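Local structure of NAD_Gly3P_dh, NAD-dependent glycerol-3-phosphate dehydrogenase (Streptosporangium roseum, 5OCM) at residues G111-D116 and E139-A144; V88-T93 and P147-L152; P61-C66 and D82-R87. The protein is an imine reductase of the HIBADH-related family that binds NADP+ and probably uses NADPH to reduce imines to amines. All coordinates share one frame; numbering follows the deposited sequence.

All three contacts lie in the N-terminal Rossmann-type domain and reach the same sheet. Strand 88-91 of contact 2 is central to the set. It pairs on one edge with strand 113-120 of contact 1, where L115 N to L89 O is 2.9 Å. On the other edge it pairs with strand 62-65 of contact 3, where V90 N to V63 O is 2.8 Å. Contacts 1 and 2 share helix 139-149, and their centres are about 10 Å apart. Contact 3 lies about 11 Å from each, centre to centre. Contacts 2 and 3 reach NADP through T93 and C66, whereas contact 1 is remote from the annotated sites.

Contact 1: G111-D116 and E139-A144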
loop_
_atom_site.group_PDB
_atom_site.type_symbol
_atom_site.label_atom_id
_atom_site.label_comp_id
_atom_site.label_asym_id
_atom_site.label_seq_id
_atom_site.Cartn_x
_atom_site.Cartn_y
_atom_site.Cartn_z
ATOM N N GLY A 111 -1.373 40.818 4.881
ATOM C CA GLY A 111 -2.714 40.821 4.349
ATOM C C GLY A 111 -2.885 40.010 3.077
ATOM O O GLY A 111 -3.710 40.330 2.265
ATOM N N ILE A 112 -2.059 38.976 2.883
ATOM C CA ILE A 112 -2.147 38.107 1.686
ATOM C C ILE A 112 -2.972 36.892 2.039
ATOM O O ILE A 112 -2.577 36.185 2.937
ATOM C CB ILE A 112 -0.770 37.667 1.244
ATOM C CG1 ILE A 112 0.093 38.909 0.874
ATOM C CG2 ILE A 112 -0.894 36.752 0.029
ATOM C CD1 ILE A 112 1.617 38.525 0.844
ATOM N N THR A 113 -4.076 36.663 1.336
ATOM C CA THR A 113 -4.884 35.469 1.645
ATOM C C THR A 113 -4.133 34.249 1.122
ATOM O O THR A 113 -3.536 34.296 0.017
ATOM C CB THR A 113 -6.416 35.547 1.316
ATOM O OG1 THR A 113 -6.946 34.445 0.485
ATOM C CG2 THR A 113 -6.938 36.876 1.109
ATOM N N TYR A 114 -4.058 33.209 1.931
ATOM C CA TYR A 114 -3.088 32.133 1.729
ATOM C C TYR A 114 -3.743 30.766 1.897
ATOM O O TYR A 114 -4.392 30.509 2.919
ATOM C CB TYR A 114 -1.974 32.263 2.749
ATOM C CG TYR A 114 -0.912 31.232 2.635
ATOM C CD1 TYR A 114 -0.155 31.113 1.496
ATOM C CD2 TYR A 114 -0.621 30.382 3.693
ATOM C CE1 TYR A 114 0.840 30.160 1.389
ATOM C CE2 TYR A 114 0.395 29.401 3.600
ATOM C CZ TYR A 114 1.098 29.269 2.457
ATOM O OH TYR A 114 2.104 28.353 2.343
ATOM N N LEU A 115 -3.566 29.895 0.898
ATOM C CA LEU A 115 -3.970 28.504 0.978
ATOM C C LEU A 115 -2.727 27.664 0.835
ATOM O O LEU A 115 -1.880 27.922 -0.032
ATOM C CB LEU A 115 -4.932 28.163 -0.144
ATOM C CG LEU A 115 -6.340 28.791 -0.024
ATOM C CD1 LEU A 115 -7.135 28.546 -1.281
ATOM C CD2 LEU A 115 -7.092 28.252 1.217
ATOM N N ASP A 116 -2.591 26.660 1.698
ATOM C CA ASP A 116 -1.453 25.778 1.658
ATOM C C ASP A 116 -1.964 24.433 1.230
ATOM O O ASP A 116 -2.863 23.878 1.909
ATOM C CB ASP A 116 -0.765 25.719 3.037
ATOM C CG ASP A 116 0.622 25.128 2.944
ATOM O OD1 ASP A 116 0.754 23.884 2.735
ATOM O OD2 ASP A 116 1.633 25.884 3.060
ATOM N N GLU A 139 -11.629 28.807 4.863
ATOM C CA GLU A 139 -12.615 28.090 4.041
ATOM C C GLU A 139 -13.204 28.977 2.970
ATOM O O GLU A 139 -13.440 28.533 1.857
ATOM C CB GLU A 139 -13.717 27.509 4.926
ATOM C CG GLU A 139 -14.633 26.617 4.146
ATOM C CD GLU A 139 -15.539 25.733 5.022
ATOM O OE1 GLU A 139 -15.893 26.195 6.136
ATOM O OE2 GLU A 139 -15.932 24.618 4.559
ATOM N N ALA A 140 -13.411 30.249 3.281
ATOM C CA ALA A 140 -14.018 31.155 2.295
ATOM C C ALA A 140 -13.132 31.333 1.089
ATOM O O ALA A 140 -13.638 31.422 -0.027
ATOM C CB ALA A 140 -14.272 32.499 2.939
ATOM N N ALA A 141 -11.806 31.386 1.281
ATOM C CA ALA A 141 -10.882 31.486 0.137
ATOM C C ALA A 141 -10.867 30.212 -0.687
ATOM O O ALA A 141 -10.844 30.276 -1.910
ATOM C CB ALA A 141 -9.507 31.869 0.619
ATOM N N TYR A 142 -10.917 29.056 -0.028
ATOM C CA TYR A 142 -11.012 27.786 -0.761
ATOM C C TYR A 142 -12.278 27.802 -1.614
ATOM O O TYR A 142 -12.243 27.508 -2.828
ATOM C CB TYR A 142 -11.049 26.606 0.182
ATOM C CG TYR A 142 -11.323 25.285 -0.502
ATOM C CD1 TYR A 142 -10.286 24.548 -1.054
ATOM C CD2 TYR A 142 -12.632 24.774 -0.591
ATOM C CE1 TYR A 142 -10.536 23.318 -1.679
ATOM C CE2 TYR A 142 -12.888 23.560 -1.231
ATOM C CZ TYR A 142 -11.817 22.840 -1.767
ATOM O OH TYR A 142 -12.021 21.643 -2.408
ATOM N N GLU A 143 -13.401 28.123 -0.988
ATOM C CA GLU A 143 -14.711 28.151 -1.710
ATOM C C GLU A 143 -14.698 29.128 -2.881
ATOM O O GLU A 143 -15.200 28.803 -3.975
ATOM C CB GLU A 143 -15.904 28.410 -0.729
ATOM C CG GLU A 143 -16.260 27.131 0.095
ATOM C CD GLU A 143 -17.225 27.371 1.242
ATOM O OE1 GLU A 143 -17.431 28.564 1.628
ATOM O OE2 GLU A 143 -17.725 26.346 1.780
ATOM N N ALA A 144 -14.086 30.283 -2.705
ATOM C CA ALA A 144 -14.014 31.288 -3.794
ATOM C C ALA A 144 -13.178 30.821 -4.976
ATOM O O ALA A 144 -13.447 31.222 -6.084
ATOM C CB ALA A 144 -13.453 32.605 -3.294
#
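Strand 113-116 crosses the start of helix 139-149, with T113 facing A141 and L115 facing Y142. The two short axes come within 8.6 Å and run nearly perpendicular, at 80°. The CA atoms of L115 and Y142 are 7.3 Å apart. No hydrogen bond joins the segments, so the contact is van der Waals packing.

L115 carries much of it. Its CG stands anti to the carbonyl carbon (chi1 -70°), and the branched end reaches to the helix backbone. CD1 touches the Y142 CA at 4.0 Å. CD2 lies 4.4 Å from the CB of A141 and equally far from the CB of Y142. The leucine end thus meets the helix where A141 passes into Y142. A141 points its methyl at the strand. There the A141 CB meets T113 OG1 at 3.6 Å, a packing contact. The Y142 ring leads away from the strand and meets the ring of Y158.

Y114 points to the other face of the sheet. Its OH makes a weak hydrogen bond to D116 OD2 and also bonds to N91 ND2.

The contact therefore joins one face of the sheet to the helix packed on it. Strand 113-120 is hydrogen-bonded to strand 88-91 through T113 and L115, and to strand 131-136 through D116. Helix 97-109 packs against the other face, touching I112, Y114 and D116. Beside helix 139-149, strand 155-160 meets E139 and Y142.

Contact 2: V88-T93 and P147-L152. With NAP (NADP nicotinamide-adenine-dinucleotide phosphate), chain G.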
loop_
_atom_site.group_PDB
_atom_site.type_symbol
_atom_site.label_atom_id
_atom_site.label_comp_id
_atom_site.label_asym_id
_atom_site.label_seq_id
_atom_site.Cartn_x
_atom_site.Cartn_y
_atom_site.Cartn_z
ATOM N N VAL A 88 -4.675 35.932 -4.087
ATOM C CA VAL A 88 -4.723 34.735 -3.278
ATOM C C VAL A 88 -3.517 33.890 -3.664
ATOM O O VAL A 88 -3.322 33.608 -4.837
ATOM C CB VAL A 88 -6.042 34.005 -3.431
ATOM C CG1 VAL A 88 -5.982 32.636 -2.771
ATOM C CG2 VAL A 88 -7.195 34.907 -2.925
ATOM N N LEU A 89 -2.702 33.573 -2.676
ATOM C CA LEU A 89 -1.481 32.841 -2.868
ATOM C C LEU A 89 -1.755 31.389 -2.477
ATOM O O LEU A 89 -2.279 31.133 -1.377
ATOM C CB LEU A 89 -0.394 33.410 -1.979
ATOM C CG LEU A 89 0.920 32.679 -1.890
ATOM C CD1 LEU A 89 1.599 32.637 -3.236
ATOM C CD2 LEU A 89 1.827 33.302 -0.819
ATOM N N VAL A 90 -1.381 30.459 -3.357
ATOM C CA VAL A 90 -1.599 29.034 -3.151
ATOM C C VAL A 90 -0.239 28.353 -3.240
ATOM O O VAL A 90 0.442 28.449 -4.273
ATOM C CB VAL A 90 -2.519 28.439 -4.232
ATOM C CG1 VAL A 90 -2.656 26.909 -4.082
ATOM C CG2 VAL A 90 -3.893 29.146 -4.235
ATOM N N ASN A 91 0.200 27.715 -2.154
ATOM C CA ASN A 91 1.517 27.098 -2.110
ATOM C C ASN A 91 1.376 25.597 -2.140
ATOM O O ASN A 91 0.785 25.016 -1.235
ATOM C CB ASN A 91 2.233 27.546 -0.848
ATOM C CG ASN A 91 3.657 26.997 -0.737
ATOM O OD1 ASN A 91 4.216 26.437 -1.695
ATOM N ND2 ASN A 91 4.282 27.284 0.427
ATOM N N LEU A 92 1.851 24.998 -3.216
ATOM C CA LEU A 92 1.786 23.547 -3.448
ATOM C C LEU A 92 3.164 22.893 -3.322
ATOM O O LEU A 92 3.387 21.720 -3.720
ATOM C CB LEU A 92 1.155 23.251 -4.816
ATOM C CG LEU A 92 -0.293 23.739 -5.008
ATOM C CD1 LEU A 92 -0.832 23.380 -6.385
ATOM C CD2 LEU A 92 -1.182 23.234 -3.890
ATOM N N THR A 93 4.130 23.638 -2.770
ATOM C CA THR A 93 5.469 23.094 -2.528
ATOM C C THR A 93 5.443 22.116 -1.335
ATOM O O THR A 93 4.813 22.405 -0.348
ATOM C CB THR A 93 6.432 24.269 -2.228
ATOM O OG1 THR A 93 6.370 25.182 -3.350
ATOM C CG2 THR A 93 7.826 23.808 -2.013
ATOM N N PRO A 147 -13.480 26.511 -8.007
ATOM C CA PRO A 147 -13.779 26.195 -9.420
ATOM C C PRO A 147 -12.546 26.238 -10.320
ATOM O O PRO A 147 -12.391 25.351 -11.172
ATOM C CB PRO A 147 -14.828 27.271 -9.828
ATOM C CG PRO A 147 -15.458 27.668 -8.542
ATOM C CD PRO A 147 -14.356 27.572 -7.489
ATOM N N THR A 148 -11.631 27.170 -10.070
ATOM C CA THR A 148 -10.359 27.218 -10.768
ATOM C C THR A 148 -9.365 26.135 -10.287
ATOM O O THR A 148 -8.752 25.456 -11.124
ATOM C CB THR A 148 -9.723 28.605 -10.639
ATOM O OG1 THR A 148 -10.643 29.522 -11.206
ATOM C CG2 THR A 148 -8.457 28.706 -11.426
ATOM N N LEU A 149 -9.243 25.967 -8.977
ATOM C CA LEU A 149 -8.365 24.923 -8.431
ATOM C C LEU A 149 -8.762 23.536 -8.932
ATOM O O LEU A 149 -7.884 22.687 -9.146
ATOM C CB LEU A 149 -8.369 24.933 -6.906
ATOM C CG LEU A 149 -7.670 26.216 -6.373
ATOM C CD1 LEU A 149 -7.928 26.403 -4.877
ATOM C CD2 LEU A 149 -6.188 26.328 -6.722
ATOM N N ARG A 150 -10.058 23.321 -9.144
ATOM C CA ARG A 150 -10.532 22.021 -9.660
ATOM C C ARG A 150 -9.986 21.653 -11.028
ATOM O O ARG A 150 -10.012 20.462 -11.406
ATOM C CB ARG A 150 -12.079 21.909 -9.652
ATOM C CG ARG A 150 -12.632 21.628 -8.254
ATOM C CD ARG A 150 -14.170 21.618 -8.113
ATOM N NE ARG A 150 -14.656 20.541 -8.992
ATOM C CZ ARG A 150 -14.626 19.216 -8.703
ATOM N NH1 ARG A 150 -14.220 18.751 -7.511
ATOM N NH2 ARG A 150 -15.026 18.350 -9.641
ATOM N N SER A 151 -9.426 22.598 -11.787
ATOM C CA SER A 151 -8.728 22.255 -13.013
ATOM C C SER A 151 -7.592 21.274 -12.817
ATOM O O SER A 151 -7.220 20.552 -13.739
ATOM C CB SER A 151 -8.166 23.515 -13.700
ATOM O OG SER A 151 -9.259 24.312 -14.132
ATOM N N LEU A 152 -7.003 21.296 -11.621
ATOM C CA LEU A 152 -5.870 20.416 -11.299
ATOM C C LEU A 152 -6.322 18.995 -10.982
ATOM O O LEU A 152 -5.538 18.057 -11.084
ATOM C CB LEU A 152 -5.073 20.965 -10.158
ATOM C CG LEU A 152 -4.580 22.402 -10.313
ATOM C CD1 LEU A 152 -3.833 22.862 -9.082
ATOM C CD2 LEU A 152 -3.718 22.545 -11.574
HETATM P PA NAP G . 11.685 19.844 -9.896
HETATM O O1A NAP G . 11.480 19.258 -11.292
HETATM O O2A NAP G . 12.991 19.466 -9.364
HETATM O O5B NAP G . 11.490 21.466 -9.869
HETATM C C5B NAP G . 12.036 22.229 -8.798
HETATM C C4B NAP G . 11.557 23.629 -9.097
HETATM O O4B NAP G . 11.864 24.523 -8.043
HETATM C C3B NAP G . 12.142 24.251 -10.405
HETATM O O3B NAP G . 11.154 25.050 -11.097
HETATM C C2B NAP G . 13.265 25.138 -9.828
HETATM O O2B NAP G . 13.732 26.172 -10.713
HETATM C C1B NAP G . 12.592 25.655 -8.586
HETATM N N9A NAP G . 13.511 26.188 -7.598
HETATM C C8A NAP G . 14.381 25.536 -6.820
HETATM N N7A NAP G . 15.042 26.369 -6.029
HETATM C C5A NAP G . 14.582 27.601 -6.321
HETATM C C6A NAP G . 14.852 28.946 -5.846
HETATM N N6A NAP G . 15.802 29.148 -4.852
HETATM N N1A NAP G . 14.236 29.982 -6.457
HETATM C C2A NAP G . 13.315 29.802 -7.429
HETATM N N3A NAP G . 12.981 28.587 -7.909
HETATM C C4A NAP G . 13.588 27.502 -7.368
HETATM O O3 NAP G . 10.643 19.354 -8.814
HETATM P PN NAP G . 9.082 18.965 -9.148
HETATM O O1N NAP G . 8.982 17.506 -9.331
HETATM O O2N NAP G . 8.442 20.027 -10.058
HETATM O O5D NAP G . 8.601 19.208 -7.624
HETATM C C5D NAP G . 8.221 20.530 -7.232
HETATM C C4D NAP G . 7.485 20.402 -5.914
HETATM O O4D NAP G . 6.263 19.578 -6.142
HETATM C C3D NAP G . 8.377 19.758 -4.834
HETATM O O3D NAP G . 8.130 20.355 -3.548
HETATM C C2D NAP G . 7.863 18.310 -4.881
HETATM O O2D NAP G . 8.075 17.525 -3.696
HETATM C C1D NAP G . 6.363 18.546 -5.199
HETATM N N1N NAP G . 5.706 17.393 -5.782
HETATM C C2N NAP G . 6.156 16.842 -6.891
HETATM C C3N NAP G . 5.533 15.703 -7.435
HETATM C C7N NAP G . 6.031 14.991 -8.636
HETATM O O7N NAP G . 5.449 13.916 -8.895
HETATM N N7N NAP G . 7.020 15.475 -9.336
HETATM C C4N NAP G . 4.379 15.192 -6.819
HETATM C C5N NAP G . 3.880 15.874 -5.713
HETATM C C6N NAP G . 4.575 16.970 -5.231
HETATM P P2B NAP G . 14.876 25.834 -11.787
HETATM O O1X NAP G . 14.169 25.193 -12.935
HETATM O O2X NAP G . 15.441 27.200 -11.983
HETATM O O3X NAP G . 15.914 25.020 -11.011
#
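L92 and L152 reach toward each other and meet tip to tip. L92 follows strand 88-91, and L152 lies in the 3-10 turn that follows helix 139-149.

From its CB, L92 turns toward the 147-152 segment. CG is anti to the carbonyl carbon and beside the backbone N (chi1 -61°). CB and CG serve as the stem that carries the methyls to that segment. At the tip, CD1 meets L152 CD1 at 4.1 Å. The side chain also packs on L18, V64 and I119.

A second apolar touch lies two residues back along the strand and three back along the helix, where V90 CG2 is 4.4 Å from L149 CD2. All four side chains are buried, and no hydrogen bond crosses the contact.

At the end of the strand, N91 OD1 accepts from T93 N at 3.0 Å and closes an Asx turn. That N-H comes from above the carbonyl plane. T93 OG1 gives a second bond to OD1, in the carbonyl plane. The T93 CG2 lies 3.8 Å from O3D of NADP.

The leucine pair thus fills part of the core between the sheet and its covering helices. Helix 13-24 adds L18 and F22 beside L152. Y135 of strand 131-136 touches V90, L149 and L152.

Contact 3: P61-C66 and D82-R87; sequences PLVVVC and DVLAGR. With NAP (NADP nicotinamide-adenine-dinucleotide phosphate), chain G.
This is a packing contact between a strand and the loop that leads into its neighbour. R87 and L84 of the loop meet P61 and V63 at the start of strand 62-65. The loop follows helix 70-77 and comes just before strand 88-91. It closes the beta-alpha-beta crossover of the Rossmann-type domain at the end of the sheet away from the cofactor's nicotinamide.

The backbones are closest at P61 and R87, with CA atoms 4.7 Å apart. The P61 O lies 3.5 Å from R87 CA, a CA-H...O contact that is bent, 123° at the hydrogen, and so weak at most. It also touches R87 CB at 3.7 Å. Further along the strand, V63 CG2 packs on L84 CD2 at 3.9 Å. The two side chains cross at about a right angle. The branch used is CG2, anti to the carbonyl carbon and beside the backbone N. The same CG2 lies 4.3 Å from the aliphatic R87 CD.

Two turns shape the loop. A type I turn runs from D82 to A85, and a type II turn runs from L84 to R87. G86 has positive phi in the second. R87 is extended from CG to NE and turns its guanidinium edge to the V83 carbonyl. Its NE donates to V83 O at 2.9 Å with an N-H...O angle of 161°. V83 O lies almost in the guanidinium plane, 3° out of it. NH1 bonds to S60 O, just before the strand.

At the far end of the strand, C66 SG lies 3.4 Å from O4D of NADP.

The chemistry is split. Apolar carbons join V63 to L84, while R87 uses its polar end on two backbone carbonyls. Those two bonds fix the rotation of the guanidinium and tie the loop to the residue before P61.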
loop_
_atom_site.group_PDB
_atom_site.type_symbol
_atom_site.label_atom_id
_atom_site.label_comp_id
_atom_site.label_asym_id
_atom_site.label_seq_id
_atom_site.Cartn_x
_atom_site.Cartn_y
_atom_site.Cartn_z
ATOM N N PRO A 61 -5.074 37.279 -10.308
ATOM C CA PRO A 61 -5.607 37.322 -8.935
ATOM C C PRO A 61 -5.328 36.069 -8.114
ATOM O O PRO A 61 -5.588 36.091 -6.905
ATOM C CB PRO A 61 -7.123 37.432 -9.150
ATOM C CG PRO A 61 -7.357 36.827 -10.486
ATOM C CD PRO A 61 -6.145 37.140 -11.308
ATOM N N LEU A 62 -4.837 35.013 -8.741
ATOM C CA LEU A 62 -4.558 33.717 -8.091
ATOM C C LEU A 62 -3.138 33.341 -8.503
ATOM O O LEU A 62 -2.842 33.254 -9.705
ATOM C CB LEU A 62 -5.543 32.663 -8.546
ATOM C CG LEU A 62 -5.429 31.286 -7.958
ATOM C CD1 LEU A 62 -5.785 31.323 -6.520
ATOM C CD2 LEU A 62 -6.294 30.252 -8.620
ATOM N N VAL A 63 -2.265 33.139 -7.517
ATOM C CA VAL A 63 -0.860 32.874 -7.756
ATOM C C VAL A 63 -0.490 31.568 -7.066
ATOM O O VAL A 63 -0.615 31.429 -5.850
ATOM C CB VAL A 63 0.047 33.973 -7.199
ATOM C CG1 VAL A 63 1.537 33.653 -7.482
ATOM C CG2 VAL A 63 -0.346 35.324 -7.767
ATOM N N VAL A 64 -0.032 30.620 -7.869
ATOM C CA VAL A 64 0.261 29.255 -7.403
ATOM C C VAL A 64 1.795 29.092 -7.439
ATOM O O VAL A 64 2.414 29.356 -8.470
ATOM C CB VAL A 64 -0.360 28.237 -8.322
ATOM C CG1 VAL A 64 0.010 26.803 -7.895
ATOM C CG2 VAL A 64 -1.874 28.421 -8.299
ATOM N N VAL A 65 2.394 28.614 -6.335
ATOM C CA VAL A 65 3.816 28.380 -6.322
ATOM C C VAL A 65 4.070 26.890 -6.150
ATOM O O VAL A 65 3.488 26.254 -5.239
ATOM C CB VAL A 65 4.590 29.221 -5.260
ATOM C CG1 VAL A 65 3.936 29.334 -3.963
ATOM C CG2 VAL A 65 6.050 28.851 -5.167
ATOM N N CYS A 66 5.005 26.366 -6.934
ATOM C CA CYS A 66 5.374 24.934 -6.846
ATOM C C CYS A 66 6.845 24.805 -7.156
ATOM O O CYS A 66 7.240 24.599 -8.287
ATOM C CB CYS A 66 4.513 24.106 -7.742
ATOM S SG CYS A 66 4.805 22.317 -7.512
ATOM N N ASP A 82 4.387 43.158 -1.199
ATOM C CA ASP A 82 3.484 44.179 -1.719
ATOM C C ASP A 82 2.749 43.840 -2.958
ATOM O O ASP A 82 1.596 44.137 -3.072
ATOM C CB ASP A 82 4.242 45.543 -1.875
ATOM C CG ASP A 82 4.418 46.236 -0.504
ATOM O OD1 ASP A 82 3.699 45.941 0.491
ATOM O OD2 ASP A 82 5.212 47.164 -0.438
ATOM N N VAL A 83 3.394 43.206 -3.912
ATOM C CA VAL A 83 2.734 42.816 -5.153
ATOM C C VAL A 83 1.542 41.845 -4.898
ATOM O O VAL A 83 0.610 41.856 -5.622
ATOM C CB VAL A 83 3.839 42.112 -6.035
ATOM C CG1 VAL A 83 3.263 41.496 -7.291
ATOM C CG2 VAL A 83 4.941 43.110 -6.393
ATOM N N LEU A 84 1.667 40.956 -3.916
ATOM C CA LEU A 84 0.674 39.932 -3.596
ATOM C C LEU A 84 -0.571 40.468 -2.889
ATOM O O LEU A 84 -1.557 39.789 -2.772
ATOM C CB LEU A 84 1.264 38.732 -2.836
ATOM C CG LEU A 84 2.256 37.900 -3.673
ATOM C CD1 LEU A 84 3.090 36.915 -2.832
ATOM C CD2 LEU A 84 1.550 37.135 -4.843
ATOM N N ALA A 85 -0.510 41.685 -2.385
ATOM C CA ALA A 85 -1.706 42.442 -1.970
ATOM C C ALA A 85 -2.898 42.299 -2.876
ATOM O O ALA A 85 -2.856 42.556 -4.097
ATOM C CB ALA A 85 -1.369 43.951 -1.800
ATOM N N GLY A 86 -4.000 41.799 -2.294
ATOM C CA GLY A 86 -5.275 41.622 -2.988
ATOM C C GLY A 86 -5.360 40.317 -3.756
ATOM O O GLY A 86 -6.331 40.138 -4.504
ATOM N N ARG A 87 -4.301 39.494 -3.728
ATOM C CA ARG A 87 -4.245 38.267 -4.525
ATOM C C ARG A 87 -4.288 37.097 -3.567
ATOM O O ARG A 87 -4.059 37.214 -2.404
ATOM C CB ARG A 87 -2.976 38.181 -5.377
ATOM C CG ARG A 87 -2.793 39.396 -6.279
ATOM C CD ARG A 87 -1.465 39.387 -7.022
ATOM N NE ARG A 87 -1.214 40.725 -7.508
ATOM C CZ ARG A 87 -1.728 41.260 -8.600
ATOM N NH1 ARG A 87 -2.490 40.587 -9.414
ATOM N NH2 ARG A 87 -1.457 42.533 -8.871
HETATM P PA NAP G . 11.685 19.844 -9.896
HETATM O O1A NAP G . 11.480 19.258 -11.292
HETATM O O2A NAP G . 12.991 19.466 -9.364
HETATM O O5B NAP G . 11.490 21.466 -9.869
HETATM C C5B NAP G . 12.036 22.229 -8.798
HETATM C C4B NAP G . 11.557 23.629 -9.097
HETATM O O4B NAP G . 11.864 24.523 -8.043
HETATM C C3B NAP G . 12.142 24.251 -10.405
HETATM O O3B NAP G . 11.154 25.050 -11.097
HETATM C C2B NAP G . 13.265 25.138 -9.828
HETATM O O2B NAP G . 13.732 26.172 -10.713
HETATM C C1B NAP G . 12.592 25.655 -8.586
HETATM N N9A NAP G . 13.511 26.188 -7.598
HETATM C C8A NAP G . 14.381 25.536 -6.820
HETATM N N7A NAP G . 15.042 26.369 -6.029
HETATM C C5A NAP G . 14.582 27.601 -6.321
HETATM C C6A NAP G . 14.852 28.946 -5.846
HETATM N N6A NAP G . 15.802 29.148 -4.852
HETATM N N1A NAP G . 14.236 29.982 -6.457
HETATM C C2A NAP G . 13.315 29.802 -7.429
HETATM N N3A NAP G . 12.981 28.587 -7.909
HETATM C C4A NAP G . 13.588 27.502 -7.368
HETATM O O3 NAP G . 10.643 19.354 -8.814
HETATM P PN NAP G . 9.082 18.965 -9.148
HETATM O O1N NAP G . 8.982 17.506 -9.331
HETATM O O2N NAP G . 8.442 20.027 -10.058
HETATM O O5D NAP G . 8.601 19.208 -7.624
HETATM C C5D NAP G . 8.221 20.530 -7.232
HETATM C C4D NAP G . 7.485 20.402 -5.914
HETATM O O4D NAP G . 6.263 19.578 -6.142
HETATM C C3D NAP G . 8.377 19.758 -4.834
HETATM O O3D NAP G . 8.130 20.355 -3.548
HETATM C C2D NAP G . 7.863 18.310 -4.881
HETATM O O2D NAP G . 8.075 17.525 -3.696
HETATM C C1D NAP G . 6.363 18.546 -5.199
HETATM N N1N NAP G . 5.706 17.393 -5.782
HETATM C C2N NAP G . 6.156 16.842 -6.891
HETATM C C3N NAP G . 5.533 15.703 -7.435
HETATM C C7N NAP G . 6.031 14.991 -8.636
HETATM O O7N NAP G . 5.449 13.916 -8.895
HETATM N N7N NAP G . 7.020 15.475 -9.336
HETATM C C4N NAP G . 4.379 15.192 -6.819
HETATM C C5N NAP G . 3.880 15.874 -5.713
HETATM C C6N NAP G . 4.575 16.970 -5.231
HETATM P P2B NAP G . 14.876 25.834 -11.787
HETATM O O1X NAP G . 14.169 25.193 -12.935
HETATM O O2X NAP G . 15.441 27.200 -11.983
HETATM O O3X NAP G . 15.914 25.020 -11.011
#